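PDB 5E7H: IPT/TIG domain-containing protein BACOVA_02650 from Bacteroides ovatus, which binds polysaccharide at the cell surface and probably captures xyloglucan before its transport into the periplasm for degradation. Local coordinates for residues Ile151-Ile157 with Val218-Gln224. Sequence-based numbering, arbitrary orientation.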
loop_
_atom_site.group_PDB
_atom_site.type_symbol
_atom_site.label_atom_id
_atom_site.label_comp_id
_atom_site.label_asym_id
_atom_site.label_seq_id
_atom_site.Cartn_x
_atom_site.Cartn_y
_atom_site.Cartn_z
ATOM N N ILE A 151 14.109 0.487 -11.429
ATOM C CA ILE A 151 13.219 0.121 -12.527
ATOM C C ILE A 151 13.799 0.659 -13.838
ATOM O O ILE A 151 13.705 1.852 -14.125
ATOM C CB ILE A 151 11.784 0.659 -12.335
ATOM C CG1 ILE A 151 11.196 0.136 -11.022
ATOM C CG2 ILE A 151 10.931 0.267 -13.543
ATOM C CD1 ILE A 151 9.824 0.719 -10.706
ATOM N N PRO A 152 14.392 -0.208 -14.657
ATOM C CA PRO A 152 14.958 0.285 -15.909
ATOM C C PRO A 152 13.946 0.990 -16.796
ATOM O O PRO A 152 12.746 0.684 -16.776
ATOM C CB PRO A 152 15.468 -0.988 -16.592
ATOM C CG PRO A 152 15.765 -1.929 -15.443
ATOM C CD PRO A 152 14.730 -1.619 -14.413
ATOM N N GLY A 153 14.438 1.933 -17.588
ATOM C CA GLY A 153 13.552 2.677 -18.466
ATOM C C GLY A 153 12.786 1.810 -19.440
ATOM O O GLY A 153 11.674 2.177 -19.845
ATOM N N ASN A 154 13.355 0.673 -19.831
ATOM C CA ASN A 154 12.696 -0.131 -20.844
ATOM C C ASN A 154 11.648 -1.106 -20.291
ATOM O O ASN A 154 11.061 -1.878 -21.074
ATOM C CB ASN A 154 13.719 -0.882 -21.699
ATOM C CG ASN A 154 14.529 -1.927 -20.931
ATOM O OD1 ASN A 154 14.267 -2.244 -19.786
ATOM N ND2 ASN A 154 15.517 -2.493 -21.614
ATOM N N ILE A 155 11.368 -1.050 -18.997
ATOM C CA ILE A 155 10.292 -1.884 -18.462
ATOM C C ILE A 155 8.928 -1.389 -18.942
ATOM O O ILE A 155 8.594 -0.223 -18.792
ATOM C CB ILE A 155 10.301 -1.917 -16.940
ATOM C CG1 ILE A 155 11.648 -2.404 -16.405
ATOM C CG2 ILE A 155 9.142 -2.753 -16.414
ATOM C CD1 ILE A 155 12.047 -3.803 -16.864
ATOM N N PRO A 156 8.113 -2.268 -19.527
ATOM C CA PRO A 156 6.754 -1.836 -19.878
ATOM C C PRO A 156 5.910 -1.399 -18.696
ATOM O O PRO A 156 5.985 -2.005 -17.618
ATOM C CB PRO A 156 6.143 -3.087 -20.503
ATOM C CG PRO A 156 7.296 -3.860 -20.995
ATOM C CD PRO A 156 8.374 -3.644 -19.974
ATOM N N ILE A 157 5.114 -0.350 -18.889
ATOM C CA ILE A 157 4.184 0.089 -17.866
ATOM C C ILE A 157 3.242 -1.069 -17.498
ATOM O O ILE A 157 2.861 -1.201 -16.328
ATOM C CB ILE A 157 3.388 1.332 -18.343
ATOM C CG1 ILE A 157 4.344 2.522 -18.548
ATOM C CG2 ILE A 157 2.232 1.652 -17.399
ATOM C CD1 ILE A 157 5.077 2.996 -17.332
ATOM N N VAL A 218 -1.443 5.435 -16.001
ATOM C CA VAL A 218 -0.376 5.877 -16.900
ATOM C C VAL A 218 -0.617 5.303 -18.296
ATOM O O VAL A 218 -0.810 4.094 -18.430
ATOM C CB VAL A 218 1.016 5.424 -16.367
ATOM C CG1 VAL A 218 2.111 5.640 -17.432
ATOM C CG2 VAL A 218 1.346 6.134 -15.029
ATOM N N ALA A 219 -0.590 6.163 -19.319
ATOM C CA ALA A 219 -0.919 5.765 -20.688
ATOM C C ALA A 219 0.297 5.385 -21.541
ATOM O O ALA A 219 0.147 4.856 -22.647
ATOM C CB ALA A 219 -1.668 6.880 -21.372
ATOM N N ASP A 220 1.491 5.679 -21.044
ATOM C CA ASP A 220 2.723 5.494 -21.804
ATOM C C ASP A 220 3.130 4.019 -21.930
ATOM O O ASP A 220 2.684 3.166 -21.166
ATOM C CB ASP A 220 3.833 6.305 -21.139
ATOM C CG ASP A 220 3.402 7.734 -20.870
ATOM O OD1 ASP A 220 3.406 8.539 -21.823
ATOM O OD2 ASP A 220 3.012 8.038 -19.725
ATOM N N ALA A 221 3.972 3.731 -22.914
ATOM C CA ALA A 221 4.363 2.360 -23.208
ATOM C C ALA A 221 5.359 1.805 -22.194
ATOM O O ALA A 221 5.176 0.699 -21.666
ATOM C CB ALA A 221 4.934 2.285 -24.593
ATOM N N THR A 222 6.426 2.558 -21.935
ATOM C CA THR A 222 7.478 2.116 -21.020
ATOM C C THR A 222 7.713 3.119 -19.900
ATOM O O THR A 222 7.236 4.261 -19.962
ATOM C CB THR A 222 8.824 1.927 -21.718
ATOM O OG1 THR A 222 9.303 3.210 -22.142
ATOM C CG2 THR A 222 8.735 1.002 -22.941
ATOM N N TYR A 223 8.453 2.685 -18.887
ATOM C CA TYR A 223 8.741 3.523 -17.748
ATOM C C TYR A 223 9.507 4.777 -18.205
ATOM O O TYR A 223 9.208 5.877 -17.729
ATOM C CB TYR A 223 9.500 2.706 -16.678
ATOM C CG TYR A 223 9.643 3.410 -15.380
ATOM C CD1 TYR A 223 8.533 3.853 -14.667
ATOM C CD2 TYR A 223 10.892 3.663 -14.869
ATOM C CE1 TYR A 223 8.684 4.544 -13.464
ATOM C CE2 TYR A 223 11.057 4.339 -13.670
ATOM C CZ TYR A 223 9.965 4.786 -12.979
ATOM O OH TYR A 223 10.090 5.477 -11.781
ATOM N N GLN A 224 10.447 4.640 -19.135
ATOM C CA GLN A 224 11.179 5.816 -19.628
ATOM C C GLN A 224 10.245 6.816 -20.303
ATOM O O GLN A 224 10.421 8.036 -20.184
ATOM C CB GLN A 224 12.280 5.414 -20.603
ATOM C CG GLN A 224 13.183 6.598 -21.024
ATOM C CD GLN A 224 13.897 7.201 -19.833
ATOM O OE1 GLN A 224 14.994 6.782 -19.474
ATOM N NE2 GLN A 224 13.283 8.211 -19.223
#
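I157 and Y223 carry the buried half of this contact, where the loop joining strands 133-142 and 160-168 meets the start of helix 223-227 in the xyloglucan-binding domain. With CG1 set anti to its own carbonyl carbon (chi1 -64°), I157 presses this atom against the D220 carbonyl, CG1 to D220 O at 3.2 Å. I157 CD1 lies against the T222 carbonyl and near the plane of the Y223 ring, at an edge. V218 crosses I157 at about a right angle, its CG1 4.0 Å from I157 CD1, and L214 and F226 add further cover. Shortening I157 to an alanine would remove CG1 and CD1 and would probably open a gap beside V218, whose CG1 would lose an apolar neighbour and the Y223 ring edge some cover. The ring has a second neighbour: I151 lays CG2 over one face, a CH-pi contact 4.0 Å from the centroid of the Y223 ring, while Y223 OH bonds to V146 O. I157 N donates to A221 O at 3.0 Å, and Y223 N meets I155 O almost head-on, with a C=O...N angle of 164°. G153, inside the type I turn from P152 to I155, offers an in-plane lone pair of its O to Q224 N at 2.8 Å. The outer side is looser: exposed N154 and A221 direct their side chains away from the opposite segment, and the methyl T222 CG2 grazes N154 O at 4.1 Å. T222 is the N-cap residue of helix 223-227: its side chain caps a backbone N in the helix, and its main-chain N bonds to D225 OD2. The first-turn amides of Y223 and Q224, which lack acceptors within their helix, thus find them in the carbonyls of I155 and G153: backbone polarity anchors the helix start, while I151 and I157 supply its apolar seat.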